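Local coordinates for protein phosphatase Slingshot homolog 2 (Homo sapiens, PDB 2NT2), which dephosphorylates and activates the actin-depolymerising factor cofilin, and so regulates actin filament dynamics, through the phosphatase catalytic domain described here, at residues Pro4-Glu9 against Gly81-Val86; Glu9-Gly14 against Ile100-Lys105; Ala65-Thr70 against Arg133-Tyr138; Arg94-Val99 against Thr123-Asn128. The protein carries 1 engineered substitution. All blocks are in the same frame, centred on the assembly; numbering follows the deposited sequence.

Contact 1 of 4, residues Pro4-Glu9 against Gly81-Val86; sequences PTQIFE and GSKCLV
Pro4 and Glu9, which flank strand 5-8, meet Leu85 and Lys83 of strand 83-87 in the mixed beta-sheet of the protein tyrosine phosphatase fold. The two strands are not neighbours: strand 11-14 lies between them, so no backbone hydrogen bond links them and the side chains reach across Phe12. A classic beta bulge, with Ile7 and Phe8 both opposite Val11, interrupts the regular pairing before the chain turns at Glu9.

The apolar part is small and buried: Pro4 CB meets the CD1 branch of Leu85 at 4.1 Å.

The polar part lies toward the surface. Lys83 crosses Glu9 at about a right angle, with its CE methylene 3.3 Å from Glu9 OE2. The ammonium group turns at the last torsion (chi4 72°), leaving Lys83 NZ 4.0 Å from Glu9 OE2, beyond a salt bridge, though the opposite charges probably still attract. Within the hairpin, Gln6 NE2 donates to Glu9 O at 3.2 Å, a bent bond (139°) that lies in the amide plane of Gln6 but reaches the carbonyl from above its plane. That same oxygen also has Lys83 against it, its CE at 3.2 Å.

Contact 2 of 4, residues Glu9-Gly14 against Ile100-Lys105; sequences EHVFLG and IAYAMK
His10 and Tyr102 form a buried, hydrogen-bonded aromatic contact between the turn leading into strand 11-14 and the middle of helix 94-107, which packs on one side of the central sheet. The two side chains come from opposite directions, and NE2 of His10 lies 2.8 Å from the phenol OH of Tyr102. The bond is nearly straight at 162°, and the geometry allows either group to be the donor. The hydroxyl lies at the edge of the imidazole, in its plane. The rings meet rim to rim, with centroids 5.6 Å apart and planes at 70°, so neither stacks on the other.

Val11 supports both partners. Its CG2 methyl sits 3.6 Å above the centre of one imidazole face and also comes within 4.2 Å of Tyr102 CE2. With its CG set between the backbone N and the carbonyl carbon (chi1 63°), the histidine side chain folds over this neighbouring valine. A leucine in place of His10 would probably leave the tyrosine hydroxyl without its nitrogen partner in a buried setting. On the helix side, the Tyr102 ring also meets that of Tyr71 in helix 67-79. The contact belongs to the alpha/beta core of the dual-specificity phosphatases, in which the helix after the phosphate-binding loop packs against the sheet.

Contact 3 of 4, residues Ala65-Thr70 against Arg133-Tyr138; sequences AYWNDT and RQLEEY
Trp67 presents an edge of its indole to the face of Tyr138, a T-shaped (edge-to-face) stack between the start of helix 67-79 and helix 129-143. Its CD1 stands 3.2 Å above the phenol plane, over its centre, the C-H slanting across the face rather than straight down on it. The five-membered ring and the phenol have centroids 4.2 Å apart and planes inclined at 62°. A first torsion of -168°, CG anti to the backbone N, carries the Tyr138 ring to the indole. On the six-membered side of the indole, CZ2 touches the CD2 methyl of Leu135 at 4.0 Å, the side chains crossing at about a right angle.

A water links the backbone of one partner to the phenol of the other: it donates to Trp67 O at 3.2 Å and hydrogen-bonds to Tyr138 OH. Trp67 O also accepts a bond from Thr70 OG1, 2.6 Å away, above the carbonyl plane. A leucine instead of Tyr138 is likely to deprive the indole edge of its aromatic face and the water of its phenol partner.

Farther out, Ala101 of helix 94-107 packs against both aromatic rings, bringing three helices of the phosphatase domain together, while Gln134 ties helix 129-143 to the loop ahead of Trp67 by hydrogen bonds to Leu63 N and Thr61 O. No direct hydrogen bond joins 65-70 to 133-138, so cohesion comes chiefly from CH-pi and dispersion contacts.

Contact 4 of 4, residues Arg94-Val99 against Thr123-Asn128; sequences RSASTV and TVTKPN. With SO4 (sulfate ion), chain D.
Ala96 and Ser97 run close beside Thr125 and Pro127, with CA atoms 5.8 Å apart for Ala96-Thr125 and 5.5 Å for Ser97-Pro127, yet no hydrogen bond joins this first part of helix 94-107 to the irregular loop before helix 129-143. Small side chains permit the approach. Ala96 CB rests on the CG2 methyl of Thr125 at 3.8 Å, while Thr125 OG1 turns to Arg122 O. Ser97 OG lies tightly against the proline ring, 3.1 Å from Pro127 CB.

On another side of the helix, Arg94 holds a sulfate, probably from the crystallisation liquor. Its NE-H points almost straight (177°) at O3 over 2.6 Å, and NH2 reaches O1 at 3.2 Å, so the anion sits at the guanidinium edge. The bend at chi3 (-76°) turns NE onto sulfate O3, to which the backbone N of Arg94 also donates. Glu39, by a salt bridge to NH2, and Val55 O, bonded to NH1, hold the guanidinium from beyond.

Ser88, the engineered replacement of the phosphocysteine nucleophile, and the amides of Met90, Val92 and Ser93 complete the sulfate's cradle. With Arg94 they form the P-loop of the protein tyrosine phosphatases, flanked by loop 123-128 through Ala96 and Ser97.

Helix 94-107 supplies one segment each to contacts 2 and 4, and its Val99 touches Val86 and Ile7 of contact 1. Contacts 1 and 2, with centres about 7 Å apart, share Glu9 and are bonded through the sheet, Phe12 pairing by its backbone with Cys84 and Val86. Leu13 bridges contacts 2 and 4, its CD2 3.7 Å from Thr125 CG2. Contact 3 packs on the same helix, with Trp67 CH2 3.7 Å from Ser97 CB, and its centre lies about 19 Å from that of contact 1. Of the four, contact 4 holds the sulfate, at the active site. Measured between side chains, Ser88 is about 7 Å from Ala96, 9 Å from Leu85 and 10 Å from Trp67.

Contact 1 of 4, residues Pro4-Glu9 against Gly81-Val86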
loop_
_atom_site.group_PDB
_atom_site.type_symbol
_atom_site.label_atom_id
_atom_site.label_comp_id
_atom_site.label_asym_id
_atom_site.label_seq_id
_atom_site.Cartn_x
_atom_site.Cartn_y
_atom_site.Cartn_z
ATOM N N PRO A 4 4.023 10.321 6.035
ATOM C CA PRO A 4 3.250 9.129 5.652
ATOM C C PRO A 4 1.851 9.225 6.244
ATOM O O PRO A 4 1.659 9.873 7.275
ATOM C CB PRO A 4 4.003 7.967 6.297
ATOM C CG PRO A 4 4.781 8.600 7.402
ATOM C CD PRO A 4 5.159 9.970 6.909
ATOM N N THR A 5 0.873 8.611 5.590
ATOM C CA THR A 5 -0.504 8.767 6.064
ATOM C C THR A 5 -0.985 7.483 6.726
ATOM O O THR A 5 -1.000 6.434 6.086
ATOM C CB THR A 5 -1.465 9.148 4.927
ATOM O OG1 THR A 5 -0.980 10.299 4.236
ATOM C CG2 THR A 5 -2.825 9.530 5.498
ATOM N N GLN A 6 -1.384 7.582 7.992
ATOM C CA GLN A 6 -1.912 6.417 8.693
ATOM C C GLN A 6 -3.313 6.093 8.192
ATOM O O GLN A 6 -4.215 6.925 8.276
ATOM C CB GLN A 6 -1.940 6.622 10.212
ATOM C CG GLN A 6 -2.035 5.301 10.970
ATOM C CD GLN A 6 -1.796 5.424 12.458
ATOM O OE1 GLN A 6 -1.792 6.509 13.033
ATOM N NE2 GLN A 6 -1.592 4.281 13.108
ATOM N N ILE A 7 -3.483 4.877 7.673
ATOM C CA ILE A 7 -4.812 4.521 7.165
ATOM C C ILE A 7 -5.507 3.533 8.083
ATOM O O ILE A 7 -6.721 3.601 8.290
ATOM C CB ILE A 7 -4.713 3.962 5.736
ATOM C CG1 ILE A 7 -3.878 4.865 4.814
ATOM C CG2 ILE A 7 -6.092 3.723 5.163
ATOM C CD1 ILE A 7 -4.369 6.303 4.787
ATOM N N PHE A 8 -4.726 2.612 8.635
ATOM C CA PHE A 8 -5.238 1.714 9.664
ATOM C C PHE A 8 -4.259 1.672 10.830
ATOM O O PHE A 8 -3.207 2.299 10.690
ATOM C CB PHE A 8 -5.509 0.323 9.099
ATOM C CG PHE A 8 -6.598 0.370 8.032
ATOM C CD1 PHE A 8 -6.335 -0.066 6.749
ATOM C CD2 PHE A 8 -7.863 0.844 8.342
ATOM C CE1 PHE A 8 -7.317 -0.029 5.778
ATOM C CE2 PHE A 8 -8.855 0.896 7.380
ATOM C CZ PHE A 8 -8.573 0.453 6.099
ATOM N N GLU A 9 -4.630 0.999 11.909
ATOM C CA GLU A 9 -3.745 0.915 13.069
ATOM C C GLU A 9 -2.344 0.486 12.627
ATOM O O GLU A 9 -1.352 1.055 13.063
ATOM C CB GLU A 9 -4.295 -0.037 14.124
ATOM C CG GLU A 9 -3.384 -1.174 14.538
ATOM C CD GLU A 9 -2.417 -0.830 15.649
ATOM O OE1 GLU A 9 -2.280 -1.638 16.589
ATOM O OE2 GLU A 9 -1.774 0.247 15.585
ATOM N N GLY A 81 1.990 -7.644 15.813
ATOM C CA GLY A 81 1.704 -6.424 16.545
ATOM C C GLY A 81 2.536 -5.243 16.099
ATOM O O GLY A 81 2.978 -4.437 16.928
ATOM N N SER A 82 2.761 -5.105 14.793
ATOM C CA SER A 82 3.558 -3.986 14.292
ATOM C C SER A 82 2.805 -3.222 13.205
ATOM O O SER A 82 1.642 -3.513 12.949
ATOM C CB SER A 82 4.918 -4.456 13.771
ATOM O OG SER A 82 5.823 -3.371 13.658
ATOM N N LYS A 83 3.478 -2.249 12.608
ATOM C CA LYS A 83 2.923 -1.355 11.609
ATOM C C LYS A 83 3.701 -1.459 10.295
ATOM O O LYS A 83 4.880 -1.810 10.292
ATOM C CB LYS A 83 2.916 0.099 12.083
ATOM C CG LYS A 83 2.373 0.303 13.490
ATOM C CD LYS A 83 1.935 1.742 13.717
ATOM C CE LYS A 83 1.090 1.843 14.981
ATOM N NZ LYS A 83 1.915 1.676 16.211
ATOM N N CYS A 84 3.001 -1.157 9.210
ATOM C CA CYS A 84 3.527 -1.320 7.858
ATOM C C CYS A 84 3.408 -0.024 7.069
ATOM O O CYS A 84 2.363 0.626 7.088
ATOM C CB CYS A 84 2.785 -2.456 7.153
ATOM S SG CYS A 84 3.319 -2.839 5.471
ATOM N N LEU A 85 4.487 0.354 6.389
ATOM C CA LEU A 85 4.444 1.468 5.455
ATOM C C LEU A 85 4.218 0.964 4.032
ATOM O O LEU A 85 5.053 0.285 3.436
ATOM C CB LEU A 85 5.726 2.301 5.522
ATOM C CG LEU A 85 5.940 3.295 4.371
ATOM C CD1 LEU A 85 4.907 4.407 4.430
ATOM C CD2 LEU A 85 7.351 3.860 4.400
ATOM N N VAL A 86 3.066 1.306 3.456
ATOM C CA VAL A 86 2.908 1.034 2.029
ATOM C C VAL A 86 3.320 2.280 1.242
ATOM O O VAL A 86 2.706 3.331 1.405
ATOM C CB VAL A 86 1.490 0.622 1.623
ATOM C CG1 VAL A 86 1.550 -0.048 0.251
ATOM C CG2 VAL A 86 0.871 -0.306 2.652
#

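Contact 2 of 4, residues Glu9-Gly14 against Ile100-Lys105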
loop_
_atom_site.group_PDB
_atom_site.type_symbol
_atom_site.label_atom_id
_atom_site.label_comp_id
_atom_site.label_asym_id
_atom_site.label_seq_id
_atom_site.Cartn_x
_atom_site.Cartn_y
_atom_site.Cartn_z
ATOM N N GLU A 9 -4.630 0.999 11.909
ATOM C CA GLU A 9 -3.745 0.915 13.069
ATOM C C GLU A 9 -2.344 0.486 12.627
ATOM O O GLU A 9 -1.352 1.055 13.063
ATOM C CB GLU A 9 -4.295 -0.037 14.124
ATOM C CG GLU A 9 -3.384 -1.174 14.538
ATOM C CD GLU A 9 -2.417 -0.830 15.649
ATOM O OE1 GLU A 9 -2.280 -1.638 16.589
ATOM O OE2 GLU A 9 -1.774 0.247 15.585
ATOM N N HIS A 10 -2.321 -0.486 11.720
ATOM C CA HIS A 10 -1.093 -1.123 11.278
ATOM C C HIS A 10 -0.680 -0.742 9.869
ATOM O O HIS A 10 0.161 -1.429 9.272
ATOM C CB HIS A 10 -1.264 -2.649 11.376
ATOM C CG HIS A 10 -2.347 -3.163 10.476
ATOM N ND1 HIS A 10 -3.656 -2.744 10.552
ATOM C CD2 HIS A 10 -2.306 -4.071 9.470
ATOM C CE1 HIS A 10 -4.376 -3.371 9.635
ATOM N NE2 HIS A 10 -3.577 -4.186 8.962
ATOM N N VAL A 11 -1.235 0.328 9.297
ATOM C CA VAL A 11 -0.961 0.614 7.884
ATOM C C VAL A 11 -0.695 2.094 7.645
ATOM O O VAL A 11 -1.518 2.945 7.990
ATOM C CB VAL A 11 -2.110 0.184 6.953
ATOM C CG1 VAL A 11 -1.812 0.551 5.503
ATOM C CG2 VAL A 11 -2.387 -1.306 7.075
ATOM N N PHE A 12 0.438 2.390 7.014
ATOM C CA PHE A 12 0.719 3.749 6.559
ATOM C C PHE A 12 0.829 3.772 5.035
ATOM O O PHE A 12 1.322 2.809 4.450
ATOM C CB PHE A 12 2.004 4.302 7.180
ATOM C CG PHE A 12 1.812 4.847 8.590
ATOM C CD1 PHE A 12 1.903 4.010 9.688
ATOM C CD2 PHE A 12 1.540 6.190 8.790
ATOM C CE1 PHE A 12 1.724 4.502 10.969
ATOM C CE2 PHE A 12 1.356 6.690 10.065
ATOM C CZ PHE A 12 1.446 5.846 11.158
ATOM N N LEU A 13 0.396 4.873 4.449
ATOM C CA LEU A 13 0.521 5.114 3.012
ATOM C C LEU A 13 1.443 6.298 2.747
ATOM O O LEU A 13 1.216 7.390 3.283
ATOM C CB LEU A 13 -0.876 5.348 2.427
ATOM C CG LEU A 13 -0.943 5.570 0.913
ATOM C CD1 LEU A 13 -0.443 4.330 0.193
ATOM C CD2 LEU A 13 -2.357 5.935 0.482
ATOM N N GLY A 14 2.497 6.131 1.944
ATOM C CA GLY A 14 3.468 7.207 1.794
ATOM C C GLY A 14 4.299 7.172 0.534
ATOM O O GLY A 14 4.014 6.469 -0.433
ATOM N N ILE A 100 -6.020 0.492 -0.970
ATOM C CA ILE A 100 -7.470 0.430 -1.132
ATOM C C ILE A 100 -7.939 -1.021 -1.233
ATOM O O ILE A 100 -8.938 -1.395 -0.626
ATOM C CB ILE A 100 -7.953 1.224 -2.356
ATOM C CG1 ILE A 100 -7.852 2.739 -2.212
ATOM C CG2 ILE A 100 -9.383 0.821 -2.699
ATOM C CD1 ILE A 100 -7.400 3.477 -3.453
ATOM N N ALA A 101 -7.218 -1.824 -2.006
ATOM C CA ALA A 101 -7.508 -3.232 -2.196
ATOM C C ALA A 101 -7.435 -3.997 -0.882
ATOM O O ALA A 101 -8.275 -4.849 -0.608
ATOM C CB ALA A 101 -6.543 -3.853 -3.197
ATOM N N TYR A 102 -6.414 -3.718 -0.072
ATOM C CA TYR A 102 -6.300 -4.434 1.200
ATOM C C TYR A 102 -7.530 -4.187 2.075
ATOM O O TYR A 102 -8.068 -5.118 2.672
ATOM C CB TYR A 102 -5.032 -4.019 1.941
ATOM C CG TYR A 102 -4.956 -4.560 3.353
ATOM C CD1 TYR A 102 -4.623 -5.888 3.587
ATOM C CD2 TYR A 102 -5.216 -3.749 4.448
ATOM C CE1 TYR A 102 -4.552 -6.395 4.869
ATOM C CE2 TYR A 102 -5.146 -4.247 5.737
ATOM C CZ TYR A 102 -4.813 -5.570 5.942
ATOM O OH TYR A 102 -4.743 -6.061 7.228
ATOM N N ALA A 103 -7.974 -2.940 2.144
ATOM C CA ALA A 103 -9.140 -2.559 2.933
ATOM C C ALA A 103 -10.408 -3.246 2.443
ATOM O O ALA A 103 -11.227 -3.718 3.240
ATOM C CB ALA A 103 -9.312 -1.049 2.933
ATOM N N MET A 104 -10.580 -3.335 1.127
ATOM C CA MET A 104 -11.705 -4.077 0.555
ATOM C C MET A 104 -11.684 -5.525 1.042
ATOM O O MET A 104 -12.657 -6.055 1.570
ATOM C CB MET A 104 -11.627 -4.075 -0.969
ATOM C CG MET A 104 -12.024 -2.781 -1.646
ATOM S SD MET A 104 -11.534 -2.706 -3.381
ATOM C CE MET A 104 -12.573 -3.966 -4.102
ATOM N N LYS A 105 -10.529 -6.156 0.850
ATOM C CA LYS A 105 -10.347 -7.538 1.274
ATOM C C LYS A 105 -10.493 -7.704 2.783
ATOM O O LYS A 105 -11.270 -8.533 3.259
ATOM C CB LYS A 105 -8.967 -8.047 0.839
ATOM C CG LYS A 105 -8.810 -9.548 1.046
ATOM C CD LYS A 105 -7.871 -10.164 0.020
ATOM C CE LYS A 105 -7.316 -11.487 0.540
ATOM N NZ LYS A 105 -8.412 -12.397 0.981
#

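Contact 3 of 4, residues Ala65-Thr70 against Arg133-Tyr138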
loop_
_atom_site.group_PDB
_atom_site.type_symbol
_atom_site.label_atom_id
_atom_site.label_comp_id
_atom_site.label_asym_id
_atom_site.label_seq_id
_atom_site.Cartn_x
_atom_site.Cartn_y
_atom_site.Cartn_z
ATOM N N ALA A 65 -2.797 -8.943 -9.824
ATOM C CA ALA A 65 -2.083 -10.190 -9.586
ATOM C C ALA A 65 -1.257 -10.174 -8.311
ATOM O O ALA A 65 -0.852 -11.225 -7.810
ATOM C CB ALA A 65 -1.212 -10.514 -10.791
ATOM N N TYR A 66 -0.973 -9.010 -7.727
ATOM C CA TYR A 66 -0.110 -8.983 -6.551
ATOM C C TYR A 66 -0.847 -8.675 -5.253
ATOM O O TYR A 66 -0.172 -8.587 -4.214
ATOM C CB TYR A 66 0.982 -7.928 -6.713
ATOM C CG TYR A 66 1.928 -8.056 -7.873
ATOM C CD1 TYR A 66 1.636 -7.485 -9.108
ATOM C CD2 TYR A 66 3.131 -8.743 -7.744
ATOM C CE1 TYR A 66 2.509 -7.600 -10.173
ATOM C CE2 TYR A 66 4.008 -8.861 -8.806
ATOM C CZ TYR A 66 3.695 -8.289 -10.020
ATOM O OH TYR A 66 4.571 -8.409 -11.078
ATOM N N TRP A 67 -2.166 -8.463 -5.239
ATOM C CA TRP A 67 -2.767 -7.940 -4.015
ATOM C C TRP A 67 -2.862 -9.003 -2.913
ATOM O O TRP A 67 -2.973 -8.623 -1.737
ATOM C CB TRP A 67 -4.090 -7.268 -4.120
ATOM C CG TRP A 67 -4.574 -6.325 -5.125
ATOM C CD1 TRP A 67 -5.716 -6.594 -5.828
ATOM C CD2 TRP A 67 -4.132 -5.056 -5.618
ATOM N NE1 TRP A 67 -6.009 -5.585 -6.722
ATOM C CE2 TRP A 67 -5.038 -4.629 -6.604
ATOM C CE3 TRP A 67 -3.033 -4.252 -5.300
ATOM C CZ2 TRP A 67 -4.894 -3.422 -7.290
ATOM C CZ3 TRP A 67 -2.894 -3.059 -5.984
ATOM C CH2 TRP A 67 -3.813 -2.658 -6.958
ATOM N N ASN A 68 -2.822 -10.296 -3.218
ATOM C CA ASN A 68 -2.890 -11.274 -2.126
ATOM C C ASN A 68 -1.527 -11.423 -1.455
ATOM O O ASN A 68 -1.430 -11.690 -0.264
ATOM C CB ASN A 68 -3.409 -12.616 -2.623
ATOM C CG ASN A 68 -3.238 -13.734 -1.614
ATOM O OD1 ASN A 68 -2.254 -14.476 -1.666
ATOM N ND2 ASN A 68 -4.189 -13.883 -0.701
ATOM N N ASP A 69 -0.484 -11.200 -2.245
ATOM C CA ASP A 69 0.885 -11.106 -1.762
ATOM C C ASP A 69 1.009 -9.909 -0.819
ATOM O O ASP A 69 1.584 -9.982 0.263
ATOM C CB ASP A 69 1.858 -10.897 -2.920
ATOM C CG ASP A 69 2.120 -12.131 -3.751
ATOM O OD1 ASP A 69 1.464 -13.168 -3.524
ATOM O OD2 ASP A 69 2.996 -12.060 -4.644
ATOM N N THR A 70 0.454 -8.790 -1.281
ATOM C CA THR A 70 0.440 -7.569 -0.478
ATOM C C THR A 70 -0.410 -7.795 0.768
ATOM O O THR A 70 -0.022 -7.447 1.884
ATOM C CB THR A 70 -0.063 -6.373 -1.295
ATOM O OG1 THR A 70 -1.388 -6.602 -1.784
ATOM C CG2 THR A 70 0.786 -6.197 -2.555
ATOM N N ARG A 133 -9.435 0.482 -12.966
ATOM C CA ARG A 133 -10.158 -0.618 -13.598
ATOM C C ARG A 133 -9.965 -1.907 -12.806
ATOM O O ARG A 133 -10.895 -2.691 -12.622
ATOM C CB ARG A 133 -9.682 -0.798 -15.037
ATOM C CG ARG A 133 -10.738 -1.346 -15.985
ATOM C CD ARG A 133 -10.330 -2.701 -16.540
ATOM N NE ARG A 133 -10.276 -2.733 -17.994
ATOM C CZ ARG A 133 -11.219 -3.205 -18.801
ATOM N NH1 ARG A 133 -12.339 -3.705 -18.293
ATOM N NH2 ARG A 133 -11.044 -3.171 -20.117
ATOM N N GLN A 134 -8.735 -2.115 -12.341
ATOM C CA GLN A 134 -8.389 -3.361 -11.668
ATOM C C GLN A 134 -9.017 -3.484 -10.291
ATOM O O GLN A 134 -9.377 -4.583 -9.869
ATOM C CB GLN A 134 -6.864 -3.493 -11.564
ATOM C CG GLN A 134 -6.218 -3.932 -12.867
ATOM C CD GLN A 134 -4.766 -3.513 -12.975
ATOM O OE1 GLN A 134 -3.924 -3.910 -12.167
ATOM N NE2 GLN A 134 -4.476 -2.713 -13.989
ATOM N N LEU A 135 -9.160 -2.369 -9.591
ATOM C CA LEU A 135 -9.813 -2.359 -8.286
ATOM C C LEU A 135 -11.291 -2.714 -8.415
ATOM O O LEU A 135 -11.826 -3.441 -7.581
ATOM C CB LEU A 135 -9.641 -1.000 -7.601
ATOM C CG LEU A 135 -8.253 -0.722 -7.012
ATOM C CD1 LEU A 135 -8.080 0.769 -6.751
ATOM C CD2 LEU A 135 -8.015 -1.520 -5.744
ATOM N N GLU A 136 -11.920 -2.217 -9.476
ATOM C CA GLU A 136 -13.271 -2.599 -9.853
ATOM C C GLU A 136 -13.344 -4.100 -10.131
ATOM O O GLU A 136 -14.289 -4.775 -9.735
ATOM C CB GLU A 136 -13.724 -1.864 -11.110
ATOM C CG GLU A 136 -14.171 -0.432 -10.923
ATOM C CD GLU A 136 -14.348 0.276 -12.262
ATOM O OE1 GLU A 136 -14.521 -0.428 -13.284
ATOM O OE2 GLU A 136 -14.298 1.526 -12.267
ATOM N N GLU A 137 -12.332 -4.614 -10.836
ATOM C CA GLU A 137 -12.278 -6.061 -11.033
ATOM C C GLU A 137 -12.183 -6.765 -9.676
ATOM O O GLU A 137 -12.971 -7.665 -9.393
ATOM C CB GLU A 137 -11.105 -6.468 -11.927
ATOM C CG GLU A 137 -11.117 -7.939 -12.304
ATOM C CD GLU A 137 -10.188 -8.307 -13.437
ATOM O OE1 GLU A 137 -10.089 -9.524 -13.726
ATOM O OE2 GLU A 137 -9.568 -7.400 -14.033
ATOM N N TYR A 138 -11.220 -6.329 -8.876
ATOM C CA TYR A 138 -10.923 -6.930 -7.579
ATOM C C TYR A 138 -12.205 -7.078 -6.768
ATOM O O TYR A 138 -12.499 -8.140 -6.221
ATOM C CB TYR A 138 -9.911 -6.075 -6.829
ATOM C CG TYR A 138 -9.283 -6.694 -5.609
ATOM C CD1 TYR A 138 -8.716 -7.956 -5.666
ATOM C CD2 TYR A 138 -9.251 -6.018 -4.394
ATOM C CE1 TYR A 138 -8.135 -8.542 -4.560
ATOM C CE2 TYR A 138 -8.669 -6.593 -3.276
ATOM C CZ TYR A 138 -8.114 -7.853 -3.365
ATOM O OH TYR A 138 -7.531 -8.439 -2.266
HETATM O O HOH W 1 -5.734 -7.148 -1.119
#

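Contact 4 of 4, residues Arg94-Val99 against Thr123-Asn128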
loop_
_atom_site.group_PDB
_atom_site.type_symbol
_atom_site.label_atom_id
_atom_site.label_comp_id
_atom_site.label_asym_id
_atom_site.label_seq_id
_atom_site.Cartn_x
_atom_site.Cartn_y
_atom_site.Cartn_z
ATOM N N ARG A 94 0.473 3.476 -7.230
ATOM C CA ARG A 94 0.783 2.080 -6.909
ATOM C C ARG A 94 0.508 1.765 -5.444
ATOM O O ARG A 94 -0.086 0.736 -5.105
ATOM C CB ARG A 94 2.241 1.769 -7.239
ATOM C CG ARG A 94 2.552 1.688 -8.729
ATOM C CD ARG A 94 4.057 1.589 -8.949
ATOM N NE ARG A 94 4.721 2.876 -8.748
ATOM C CZ ARG A 94 6.023 3.077 -8.888
ATOM N NH1 ARG A 94 6.830 2.084 -9.228
ATOM N NH2 ARG A 94 6.510 4.295 -8.681
ATOM N N SER A 95 0.964 2.640 -4.551
ATOM C CA SER A 95 0.777 2.438 -3.122
ATOM C C SER A 95 -0.685 2.626 -2.722
ATOM O O SER A 95 -1.215 1.799 -1.982
ATOM C CB SER A 95 1.675 3.372 -2.317
ATOM O OG SER A 95 1.620 4.705 -2.778
ATOM N N ALA A 96 -1.306 3.700 -3.218
ATOM C CA ALA A 96 -2.685 4.007 -2.842
ATOM C C ALA A 96 -3.628 2.870 -3.234
ATOM O O ALA A 96 -4.419 2.417 -2.409
ATOM C CB ALA A 96 -3.161 5.319 -3.437
ATOM N N SER A 97 -3.511 2.418 -4.479
ATOM C CA SER A 97 -4.334 1.344 -5.002
ATOM C C SER A 97 -4.212 0.087 -4.148
ATOM O O SER A 97 -5.212 -0.532 -3.787
ATOM C CB SER A 97 -3.932 1.009 -6.443
ATOM O OG SER A 97 -3.694 2.185 -7.191
ATOM N N THR A 98 -2.973 -0.282 -3.839
ATOM C CA THR A 98 -2.712 -1.453 -3.011
ATOM C C THR A 98 -3.418 -1.342 -1.665
ATOM O O THR A 98 -4.069 -2.276 -1.207
ATOM C CB THR A 98 -1.201 -1.636 -2.766
ATOM O OG1 THR A 98 -0.548 -1.869 -4.015
ATOM C CG2 THR A 98 -0.955 -2.861 -1.898
ATOM N N VAL A 99 -3.299 -0.167 -1.050
ATOM C CA VAL A 99 -3.945 0.066 0.241
ATOM C C VAL A 99 -5.459 -0.038 0.121
ATOM O O VAL A 99 -6.135 -0.605 0.979
ATOM C CB VAL A 99 -3.566 1.435 0.830
ATOM C CG1 VAL A 99 -4.503 1.781 1.974
ATOM C CG2 VAL A 99 -2.122 1.450 1.303
ATOM N N THR A 123 -5.382 12.806 0.480
ATOM C CA THR A 123 -6.028 13.562 -0.572
ATOM C C THR A 123 -5.317 13.450 -1.908
ATOM O O THR A 123 -5.947 13.573 -2.965
ATOM C CB THR A 123 -6.138 15.047 -0.162
ATOM O OG1 THR A 123 -4.839 15.642 -0.107
ATOM C CG2 THR A 123 -6.718 15.142 1.246
ATOM N N VAL A 124 -4.003 13.219 -1.914
ATOM C CA VAL A 124 -3.311 13.130 -3.200
ATOM C C VAL A 124 -3.497 11.757 -3.839
ATOM O O VAL A 124 -3.098 11.560 -4.992
ATOM C CB VAL A 124 -1.809 13.442 -3.112
ATOM C CG1 VAL A 124 -1.583 14.936 -2.952
ATOM C CG2 VAL A 124 -1.147 12.668 -1.987
ATOM N N THR A 125 -4.098 10.819 -3.116
ATOM C CA THR A 125 -4.354 9.491 -3.661
ATOM C C THR A 125 -5.059 9.563 -5.012
ATOM O O THR A 125 -6.097 10.201 -5.174
ATOM C CB THR A 125 -5.202 8.610 -2.725
ATOM O OG1 THR A 125 -6.401 9.305 -2.373
ATOM C CG2 THR A 125 -4.443 8.325 -1.439
ATOM N N LYS A 126 -4.484 8.865 -5.981
ATOM C CA LYS A 126 -4.980 8.910 -7.353
ATOM C C LYS A 126 -4.435 7.725 -8.141
ATOM O O LYS A 126 -3.455 7.848 -8.874
ATOM C CB LYS A 126 -4.582 10.233 -8.007
ATOM C CG LYS A 126 -4.830 10.306 -9.503
ATOM C CD LYS A 126 -5.043 11.741 -9.959
ATOM C CE LYS A 126 -5.896 11.820 -11.213
ATOM N NZ LYS A 126 -7.242 12.401 -10.951
ATOM N N PRO A 127 -5.070 6.572 -7.964
ATOM C CA PRO A 127 -4.675 5.387 -8.737
ATOM C C PRO A 127 -4.759 5.673 -10.229
ATOM O O PRO A 127 -5.642 6.395 -10.691
ATOM C CB PRO A 127 -5.698 4.338 -8.305
ATOM C CG PRO A 127 -6.137 4.779 -6.943
ATOM C CD PRO A 127 -6.171 6.284 -7.023
ATOM N N ASN A 128 -3.809 5.128 -10.991
ATOM C CA ASN A 128 -3.850 5.366 -12.442
ATOM C C ASN A 128 -5.045 4.628 -13.039
ATOM O O ASN A 128 -5.524 3.639 -12.470
ATOM C CB ASN A 128 -2.521 5.031 -13.073
ATOM C CG ASN A 128 -2.241 3.628 -13.526
ATOM O OD1 ASN A 128 -3.093 2.866 -13.983
ATOM N ND2 ASN A 128 -0.964 3.238 -13.440
HETATM S S SO4 D . 3.355 6.244 -7.546
HETATM O O1 SO4 D . 4.748 6.507 -7.214
HETATM O O2 SO4 D . 2.887 7.143 -8.599
HETATM O O3 SO4 D . 3.214 4.863 -8.019
HETATM O O4 SO4 D . 2.532 6.434 -6.347
#